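Local structure of putative alkaline phosphatase (Pseudomonas fluorescens, 4F1V) at residues Val269-Pro274 and Ala278-Tyr283; Thr153-Ala158 and Tyr288-Phe293; Asn56-Gly61 and Gln300-Ala305. The protein binds inorganic phosphate with high affinity in the periplasm and probably serves as the solute-binding component of the PstSACB ABC transporter for phosphate import. All coordinates share one frame; numbering follows the deposited sequence.

Contact 1 of 3, residues Val269-Pro274 and Ala278-Tyr283; sequences VPVFGP and AGVQPY
F272 and Y283 meet through a CH-pi contact: F272 CB stands 3.6 Å from the centroid of the Y283 ring, 26° off its normal and so over one face. The two rings lie near parallel but are slid so far apart that they barely overlap. With CG anti to its carbonyl carbon (chi1 -68°), F272 instead turns its ring edge to P282 O, 3.4 Å from F272 CD2, while Q281 CB packs against the same CD2 and CE2. Beside them, V271 CG2 meets V280 CG1 at 3.7 Å, and V280 CG2 reaches over G273 CA.

Two backbone bonds pair the strands that carry these side chains. Q281 N donates to V271 O at 2.9 Å, and G273 N donates to Q281 O over the same length, more bent at 140° at the hydrogen. Together they define a short parallel bridge between F272 and Q281. One water accepts from V271 N and donates to G279 O, linking the two backbones beside the bridge.

Outward, Y283 lies against R154, A158 and K159 of helix 147-159, and its ring meets F155 edge-to-face. F272 and Y283 both rest on L291, and V269 and P270 on N295 and F293, so the small two-stranded element is packed between that helix and strand 291-299.

Contact 2 of 3, residues Thr153-Ala158 and Tyr288-Phe293; sequences TRFLNA and YPILGF
F155 extends from helix 147-159 with its CG anti to the backbone N (chi1 -178°), which carries the ring off the helix to P289 and I290, the residues just ahead of strand 291-299. On I290, chi1 of -37° places CG1 beside the backbone N, with CD1 extended beyond it, laying this branch across the ring.

The main evidence is a CH-pi contact. I290 CG1 lies 3.8 Å from the centroid of the F155 ring and 8° off the ring normal, so this methylene sits over the centre of the face. The terminal CD1 continues past CD2 and CE2 of the ring, whereas the other branch, CG2, packs at 3.8 Å against F155 CB, near the root of the side chain. P289 takes the far end: its CB is 3.8 Å from F155 CE1, and its carbonyl O stands 3.6 Å from the same CE1, at an oblique angle to the ring. The two side chains of F155 and I290 cross at about a right angle.

V111 and L114 of helix 111-119 also touch F155, and L114 reaches I290 too, which makes this a buried junction of two helices and the residues just before a strand. An alanine in place of F155 is likely to leave the I290 methylene without its aromatic face and P289 CB without its contact to the ring, opening a gap between helix 147-159 and the segment leading into strand 291-299.

The contacts between the two segments are apolar, or set a carbonyl oxygen beside a ring carbon. Their chemistry therefore implies cohesion by shape and dispersion, with position set by how closely the groups fit rather than by directed polar bonds.

Contact 3 of 3, residues Asn56-Gly61 and Gln300-Ala305; sequences NVHWAG and QCYADA
Strand 59-62 is a central strand of the five-stranded mixed sheet in one lobe of this Venus-flytrap binding protein, where it runs antiparallel to strand 291-299. The contact lies near the ends of these two strands: H58 is at the approach to strand 59-62, and Y302 belongs to the loop that leaves strand 291-299 for helix 305-318. It is a sparse contact, burying 109 Å² in all, and the nearest CA atoms, those of H58 and Y302, are still 8.6 Å apart, so the tyrosine side chain does the bridging.

Y302 projects toward the opposing segment with CG anti to its carbonyl carbon (chi1 -65°), and its ring reaches across to H58. Its hydroxyl ends on the backbone of H58, whose O lies near the plane of the ring, at its edge. Alongside, the imidazole offers CD2 to the same tyrosine: CE2 of Y302 lies 4.0 Å from H58 CD2, near the imidazole plane, so the tyrosine approaches an edge of the histidine rather than a face.

Both residues have further anchors. H58 ND1 is hydrogen-bonded to N4 N, which helps fix the turn of the imidazole, and the backbones of H58 and N4 are bonded as well. The Y302 hydroxyl is also the acceptor of a bond from S299 N, so this buried oxygen both gives and receives, linking H58 O and S299 N through one hydroxyl. T308 and V311 of helix 305-318 pack on the Y302 ring, and the neighbouring C301 is linked to C364 by a disulfide.

In the bond across the contact, Y302 OH donates to H58 O at 2.7 Å, with a C=O...donor angle of 149° and the donor tilted 21° from the carbonyl plane.

Overall arrangement
From the N terminus, the chain first enters contact 3 at 56-61, and its partner 300-305 arrives more than 230 residues later, closing the widest loop. Inside it, contact 2 opens at 153-158 and closes at 288-293; contact 1, at 269-274 and 278-283, is nested within that loop in turn, so none cross. Contacts 1 and 2 touch, their centres about 9 Å apart, with Y283 packed beside F155 and P289. Contact 3 lies about 31 Å from contact 2, centre to centre, on the opposite side of the chain's centre. Strand 291-299 joins them: contact 2 ties the residues just before it to helix 147-159, while contact 3 follows its end, beside strand 59-62.

Contact 1 of 3, residues Val269-Pro274 and Ala278-Tyr283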
loop_
_atom_site.group_PDB
_atom_site.type_symbol
_atom_site.label_atom_id
_atom_site.label_comp_id
_atom_site.label_asym_id
_atom_site.label_seq_id
_atom_site.Cartn_x
_atom_site.Cartn_y
_atom_site.Cartn_z
ATOM N N VAL A 269 0.681 8.900 -8.183
ATOM C CA VAL A 269 0.636 7.496 -7.683
ATOM C C VAL A 269 0.380 6.565 -8.855
ATOM O O VAL A 269 -0.739 6.517 -9.395
ATOM C CB VAL A 269 -0.451 7.286 -6.609
ATOM C CG1 VAL A 269 -0.506 5.807 -6.226
ATOM C CG2 VAL A 269 -0.155 8.175 -5.413
ATOM N N PRO A 270 1.372 5.771 -9.270
ATOM C CA PRO A 270 1.109 4.815 -10.352
ATOM C C PRO A 270 0.243 3.691 -9.820
ATOM O O PRO A 270 0.420 3.244 -8.688
ATOM C CB PRO A 270 2.513 4.243 -10.694
ATOM C CG PRO A 270 3.483 5.239 -10.056
ATOM C CD PRO A 270 2.765 5.722 -8.811
ATOM N N VAL A 271 -0.667 3.214 -10.661
ATOM C CA VAL A 271 -1.405 2.034 -10.358
ATOM C C VAL A 271 -1.249 1.022 -11.482
ATOM O O VAL A 271 -1.088 1.364 -12.652
ATOM C CB VAL A 271 -2.875 2.279 -10.032
ATOM C CG1 VAL A 271 -3.014 3.217 -8.847
ATOM C CG2 VAL A 271 -3.665 2.776 -11.216
ATOM N N PHE A 272 -1.272 -0.254 -11.090
ATOM C CA PHE A 272 -1.344 -1.361 -12.019
ATOM C C PHE A 272 -2.788 -1.669 -12.325
ATOM O O PHE A 272 -3.716 -1.290 -11.537
ATOM C CB PHE A 272 -0.568 -2.590 -11.448
ATOM C CG PHE A 272 0.901 -2.375 -11.394
ATOM C CD1 PHE A 272 1.492 -1.709 -10.302
ATOM C CD2 PHE A 272 1.722 -2.790 -12.447
ATOM C CE1 PHE A 272 2.865 -1.499 -10.297
ATOM C CE2 PHE A 272 3.081 -2.579 -12.411
ATOM C CZ PHE A 272 3.672 -1.914 -11.344
ATOM N N GLY A 273 -3.061 -2.338 -13.432
ATOM C CA GLY A 273 -4.421 -2.577 -13.857
ATOM C C GLY A 273 -4.411 -3.443 -15.095
ATOM O O GLY A 273 -3.436 -4.103 -15.444
ATOM N N PRO A 274 -5.565 -3.489 -15.786
ATOM C CA PRO A 274 -5.711 -4.379 -16.948
ATOM C C PRO A 274 -4.724 -4.071 -18.056
ATOM O O PRO A 274 -4.293 -2.907 -18.242
ATOM C CB PRO A 274 -7.138 -4.091 -17.397
ATOM C CG PRO A 274 -7.870 -3.634 -16.162
ATOM C CD PRO A 274 -6.820 -2.781 -15.466
ATOM N N ALA A 278 -4.407 2.469 -21.265
ATOM C CA ALA A 278 -3.639 3.612 -20.918
ATOM C C ALA A 278 -3.986 4.142 -19.549
ATOM O O ALA A 278 -5.110 4.126 -19.092
ATOM C CB ALA A 278 -3.804 4.715 -21.947
ATOM N N GLY A 279 -3.008 4.641 -18.794
ATOM C CA GLY A 279 -3.246 5.221 -17.517
ATOM C C GLY A 279 -2.949 4.301 -16.339
ATOM O O GLY A 279 -2.803 4.800 -15.180
ATOM N N VAL A 280 -2.802 3.036 -16.597
ATOM C CA VAL A 280 -2.414 2.027 -15.614
ATOM C C VAL A 280 -1.245 1.227 -16.246
ATOM O O VAL A 280 -1.158 1.046 -17.453
ATOM C CB VAL A 280 -3.558 1.097 -15.172
ATOM C CG1 VAL A 280 -4.724 1.917 -14.695
ATOM C CG2 VAL A 280 -3.950 0.106 -16.269
ATOM N N GLN A 281 -0.376 0.717 -15.384
ATOM C CA GLN A 281 0.654 -0.182 -15.825
ATOM C C GLN A 281 0.098 -1.608 -15.883
ATOM O O GLN A 281 -0.595 -2.024 -14.939
ATOM C CB GLN A 281 1.901 -0.142 -14.928
ATOM C CG GLN A 281 2.624 1.170 -14.965
ATOM C CD GLN A 281 2.925 1.661 -16.400
ATOM O OE1 GLN A 281 3.507 0.907 -17.148
ATOM N NE2 GLN A 281 2.510 2.861 -16.751
ATOM N N PRO A 282 0.454 -2.410 -16.907
ATOM C CA PRO A 282 0.036 -3.823 -16.883
ATOM C C PRO A 282 0.850 -4.554 -15.811
ATOM O O PRO A 282 1.996 -4.233 -15.523
ATOM C CB PRO A 282 0.475 -4.353 -18.277
ATOM C CG PRO A 282 1.597 -3.444 -18.668
ATOM C CD PRO A 282 1.299 -2.111 -18.099
ATOM N N TYR A 283 0.190 -5.577 -15.258
ATOM C CA TYR A 283 0.924 -6.439 -14.333
ATOM C C TYR A 283 2.065 -7.126 -15.088
ATOM O O TYR A 283 1.937 -7.497 -16.273
ATOM C CB TYR A 283 0.008 -7.413 -13.611
ATOM C CG TYR A 283 -0.840 -6.699 -12.584
ATOM C CD1 TYR A 283 -2.146 -6.345 -12.841
ATOM C CD2 TYR A 283 -0.305 -6.342 -11.344
ATOM C CE1 TYR A 283 -2.918 -5.638 -11.917
ATOM C CE2 TYR A 283 -1.039 -5.637 -10.423
ATOM C CZ TYR A 283 -2.345 -5.283 -10.688
ATOM O OH TYR A 283 -3.145 -4.550 -9.820
HETATM O O HOH W 1 -0.696 4.731 -13.303
HETATM O O HOH W 2 -2.378 -6.524 -16.227
#

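Contact 2 of 3, residues Thr153-Ala158 and Tyr288-Phe293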
loop_
_atom_site.group_PDB
_atom_site.type_symbol
_atom_site.label_atom_id
_atom_site.label_comp_id
_atom_site.label_asym_id
_atom_site.label_seq_id
_atom_site.Cartn_x
_atom_site.Cartn_y
_atom_site.Cartn_z
ATOM N N THR A 153 -7.236 -6.033 -4.858
ATOM C CA THR A 153 -8.408 -6.047 -5.743
ATOM C C THR A 153 -8.114 -5.417 -7.083
ATOM O O THR A 153 -8.753 -5.791 -8.074
ATOM C CB THR A 153 -9.653 -5.447 -5.078
ATOM O OG1 THR A 153 -9.458 -4.034 -4.788
ATOM C CG2 THR A 153 -10.081 -6.213 -3.866
ATOM N N ARG A 154 -7.123 -4.525 -7.211
ATOM C CA ARG A 154 -6.671 -4.117 -8.558
ATOM C C ARG A 154 -6.248 -5.329 -9.364
ATOM O O ARG A 154 -6.526 -5.445 -10.577
ATOM C CB ARG A 154 -5.543 -3.080 -8.468
ATOM C CG ARG A 154 -6.057 -1.695 -8.014
ATOM C CD ARG A 154 -4.925 -0.644 -8.067
ATOM N NE ARG A 154 -5.276 0.623 -7.503
ATOM C CZ ARG A 154 -6.182 1.480 -7.990
ATOM N NH1 ARG A 154 -6.702 1.285 -9.179
ATOM N NH2 ARG A 154 -6.451 2.590 -7.276
ATOM N N PHE A 155 -5.497 -6.251 -8.725
ATOM C CA PHE A 155 -4.966 -7.431 -9.434
ATOM C C PHE A 155 -6.134 -8.359 -9.818
ATOM O O PHE A 155 -6.263 -8.825 -10.959
ATOM C CB PHE A 155 -3.931 -8.151 -8.568
ATOM C CG PHE A 155 -3.336 -9.338 -9.271
ATOM C CD1 PHE A 155 -2.342 -9.137 -10.220
ATOM C CD2 PHE A 155 -3.706 -10.648 -9.031
ATOM C CE1 PHE A 155 -1.742 -10.189 -10.892
ATOM C CE2 PHE A 155 -3.131 -11.725 -9.705
ATOM C CZ PHE A 155 -2.150 -11.486 -10.626
ATOM N N LEU A 156 -7.037 -8.645 -8.857
ATOM C CA LEU A 156 -8.172 -9.514 -9.140
ATOM C C LEU A 156 -9.051 -8.906 -10.253
ATOM O O LEU A 156 -9.534 -9.617 -11.146
ATOM C CB LEU A 156 -8.993 -9.748 -7.878
ATOM C CG LEU A 156 -8.259 -10.386 -6.696
ATOM C CD1 LEU A 156 -9.232 -10.501 -5.526
ATOM C CD2 LEU A 156 -7.641 -11.740 -7.043
ATOM N N ASN A 157 -9.261 -7.580 -10.205
ATOM C CA ASN A 157 -10.062 -6.898 -11.204
ATOM C C ASN A 157 -9.436 -7.092 -12.614
ATOM O O ASN A 157 -10.146 -7.251 -13.600
ATOM C CB ASN A 157 -10.193 -5.418 -10.822
ATOM C CG ASN A 157 -10.789 -4.583 -11.915
ATOM O OD1 ASN A 157 -10.071 -3.954 -12.700
ATOM N ND2 ASN A 157 -12.120 -4.532 -11.981
ATOM N N ALA A 158 -8.113 -7.056 -12.677
ATOM C CA ALA A 158 -7.417 -7.136 -13.936
ATOM C C ALA A 158 -7.310 -8.566 -14.512
ATOM O O ALA A 158 -7.180 -8.728 -15.715
ATOM C CB ALA A 158 -6.012 -6.583 -13.803
ATOM N N TYR A 288 7.202 -11.973 -9.852
ATOM C CA TYR A 288 5.975 -12.152 -9.083
ATOM C C TYR A 288 4.915 -11.127 -9.553
ATOM O O TYR A 288 5.252 -9.944 -9.727
ATOM C CB TYR A 288 6.283 -11.931 -7.602
ATOM C CG TYR A 288 5.095 -12.185 -6.712
ATOM C CD1 TYR A 288 4.766 -13.494 -6.341
ATOM C CD2 TYR A 288 4.295 -11.140 -6.222
ATOM C CE1 TYR A 288 3.682 -13.759 -5.502
ATOM C CE2 TYR A 288 3.214 -11.388 -5.384
ATOM C CZ TYR A 288 2.892 -12.702 -5.012
ATOM O OH TYR A 288 1.883 -12.999 -4.151
ATOM N N PRO A 289 3.671 -11.526 -9.741
ATOM C CA PRO A 289 2.749 -10.657 -10.502
ATOM C C PRO A 289 2.004 -9.609 -9.690
ATOM O O PRO A 289 1.457 -8.682 -10.273
ATOM C CB PRO A 289 1.786 -11.647 -11.157
ATOM C CG PRO A 289 1.767 -12.822 -10.227
ATOM C CD PRO A 289 3.174 -12.953 -9.746
ATOM N N ILE A 290 1.836 -9.791 -8.344
ATOM C CA ILE A 290 0.967 -8.914 -7.578
ATOM C C ILE A 290 1.760 -7.862 -6.861
ATOM O O ILE A 290 2.568 -8.181 -5.938
ATOM C CB ILE A 290 0.082 -9.663 -6.547
ATOM C CG1 ILE A 290 -0.414 -11.035 -7.067
ATOM C CG2 ILE A 290 -1.100 -8.774 -6.165
ATOM C CD1 ILE A 290 -1.230 -11.802 -6.056
ATOM N N LEU A 291 1.622 -6.590 -7.231
ATOM C CA LEU A 291 2.477 -5.515 -6.728
ATOM C C LEU A 291 1.723 -4.167 -6.835
ATOM O O LEU A 291 0.692 -4.042 -7.512
ATOM C CB LEU A 291 3.835 -5.464 -7.425
ATOM C CG LEU A 291 3.882 -4.775 -8.799
ATOM C CD1 LEU A 291 5.295 -4.871 -9.365
ATOM C CD2 LEU A 291 2.894 -5.338 -9.817
ATOM N N GLY A 292 2.328 -3.139 -6.218
ATOM C CA GLY A 292 1.871 -1.750 -6.362
ATOM C C GLY A 292 2.679 -0.845 -5.478
ATOM O O GLY A 292 3.801 -1.215 -5.083
ATOM N N PHE A 293 2.166 0.361 -5.202
ATOM C CA PHE A 293 2.853 1.357 -4.382
ATOM C C PHE A 293 2.072 1.644 -3.120
ATOM O O PHE A 293 0.835 1.611 -3.086
ATOM C CB PHE A 293 3.094 2.694 -5.153
ATOM C CG PHE A 293 4.071 2.517 -6.288
ATOM C CD1 PHE A 293 3.646 2.115 -7.549
ATOM C CD2 PHE A 293 5.421 2.684 -6.048
ATOM C CE1 PHE A 293 4.571 1.911 -8.567
ATOM C CE2 PHE A 293 6.338 2.481 -7.069
ATOM C CZ PHE A 293 5.922 2.122 -8.337
#

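Contact 3 of 3, residues Asn56-Gly61 and Gln300-Ala305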
loop_
_atom_site.group_PDB
_atom_site.type_symbol
_atom_site.label_atom_id
_atom_site.label_comp_id
_atom_site.label_asym_id
_atom_site.label_seq_id
_atom_site.Cartn_x
_atom_site.Cartn_y
_atom_site.Cartn_z
ATOM N N ASN A 56 -3.095 17.936 16.232
ATOM C CA ASN A 56 -3.362 18.039 14.787
ATOM C C ASN A 56 -2.726 16.844 14.056
ATOM O O ASN A 56 -1.822 16.197 14.517
ATOM C CB ASN A 56 -2.822 19.372 14.242
ATOM C CG ASN A 56 -3.601 20.538 14.822
ATOM O OD1 ASN A 56 -4.804 20.617 14.667
ATOM N ND2 ASN A 56 -2.935 21.382 15.579
ATOM N N VAL A 57 -3.256 16.619 12.828
ATOM C CA VAL A 57 -2.724 15.611 11.917
ATOM C C VAL A 57 -1.894 16.347 10.860
ATOM O O VAL A 57 -2.387 17.301 10.251
ATOM C CB VAL A 57 -3.840 14.822 11.233
ATOM C CG1 VAL A 57 -3.292 13.878 10.154
ATOM C CG2 VAL A 57 -4.638 14.047 12.262
ATOM N N HIS A 58 -0.662 15.900 10.634
ATOM C CA HIS A 58 0.210 16.555 9.679
ATOM C C HIS A 58 0.433 15.773 8.404
ATOM O O HIS A 58 0.762 16.378 7.371
ATOM C CB HIS A 58 1.552 16.881 10.366
ATOM C CG HIS A 58 1.375 17.751 11.569
ATOM N ND1 HIS A 58 1.232 17.245 12.814
ATOM C CD2 HIS A 58 1.187 19.102 11.642
ATOM C CE1 HIS A 58 1.017 18.252 13.630
ATOM N NE2 HIS A 58 0.906 19.381 12.959
ATOM N N TRP A 59 0.315 14.433 8.447
ATOM C CA TRP A 59 0.593 13.607 7.255
ATOM C C TRP A 59 -0.092 12.245 7.479
ATOM O O TRP A 59 -0.440 11.876 8.592
ATOM C CB TRP A 59 2.072 13.450 6.993
ATOM C CG TRP A 59 2.891 12.630 7.912
ATOM C CD1 TRP A 59 3.377 12.993 9.142
ATOM C CD2 TRP A 59 3.367 11.282 7.707
ATOM N NE1 TRP A 59 4.131 11.967 9.695
ATOM C CE2 TRP A 59 4.139 10.910 8.820
ATOM C CE3 TRP A 59 3.192 10.353 6.656
ATOM C CZ2 TRP A 59 4.784 9.653 8.911
ATOM C CZ3 TRP A 59 3.816 9.107 6.722
ATOM C CH2 TRP A 59 4.623 8.772 7.846
ATOM N N ALA A 60 -0.206 11.496 6.368
ATOM C CA ALA A 60 -0.714 10.118 6.435
ATOM C C ALA A 60 0.083 9.194 5.501
ATOM O O ALA A 60 0.549 9.594 4.448
ATOM C CB ALA A 60 -2.167 10.032 6.097
ATOM N N GLY A 61 0.169 7.931 5.917
ATOM C CA GLY A 61 0.527 6.843 5.008
ATOM C C GLY A 61 -0.737 6.201 4.453
ATOM O O GLY A 61 -1.677 5.959 5.192
ATOM N N GLN A 300 1.541 20.933 1.321
ATOM C CA GLN A 300 2.619 21.789 0.830
ATOM C C GLN A 300 3.014 22.846 1.884
ATOM O O GLN A 300 4.140 23.288 1.921
ATOM C CB GLN A 300 2.238 22.493 -0.447
ATOM C CG GLN A 300 3.353 23.284 -1.080
ATOM C CD GLN A 300 2.975 24.017 -2.354
ATOM O OE1 GLN A 300 1.881 23.844 -2.921
ATOM N NE2 GLN A 300 3.906 24.820 -2.831
ATOM N N CYS A 301 2.034 23.268 2.708
ATOM C CA CYS A 301 2.222 24.434 3.566
ATOM C C CYS A 301 1.790 24.098 5.013
ATOM O O CYS A 301 0.740 23.448 5.249
ATOM C CB CYS A 301 1.393 25.636 3.089
ATOM S SG CYS A 301 1.596 26.070 1.342
ATOM N N TYR A 302 2.564 24.620 5.958
ATOM C CA TYR A 302 2.283 24.533 7.379
ATOM C C TYR A 302 2.390 25.940 7.964
ATOM O O TYR A 302 3.378 26.621 7.680
ATOM C CB TYR A 302 3.230 23.542 8.112
ATOM C CG TYR A 302 3.010 22.122 7.635
ATOM C CD1 TYR A 302 3.656 21.615 6.502
ATOM C CD2 TYR A 302 2.132 21.268 8.305
ATOM C CE1 TYR A 302 3.422 20.339 6.024
ATOM C CE2 TYR A 302 1.865 19.975 7.832
ATOM C CZ TYR A 302 2.521 19.498 6.691
ATOM O OH TYR A 302 2.296 18.251 6.161
ATOM N N ALA A 303 1.425 26.404 8.735
ATOM C CA ALA A 303 1.523 27.755 9.275
ATOM C C ALA A 303 2.810 27.911 10.068
ATOM O O ALA A 303 3.448 28.987 10.075
ATOM C CB ALA A 303 0.311 28.102 10.170
ATOM N N ASP A 304 3.230 26.895 10.809
ATOM C CA ASP A 304 4.424 26.987 11.633
ATOM C C ASP A 304 5.727 26.752 10.801
ATOM O O ASP A 304 5.857 25.780 10.058
ATOM C CB ASP A 304 4.308 25.952 12.768
ATOM C CG ASP A 304 5.502 26.131 13.726
ATOM O OD1 ASP A 304 5.570 27.232 14.318
ATOM O OD2 ASP A 304 6.329 25.203 13.832
ATOM N N ALA A 305 6.682 27.637 11.035
ATOM C CA ALA A 305 7.956 27.557 10.321
ATOM C C ALA A 305 8.720 26.322 10.714
ATOM O O ALA A 305 9.415 25.704 9.854
ATOM C CB ALA A 305 8.763 28.792 10.577
#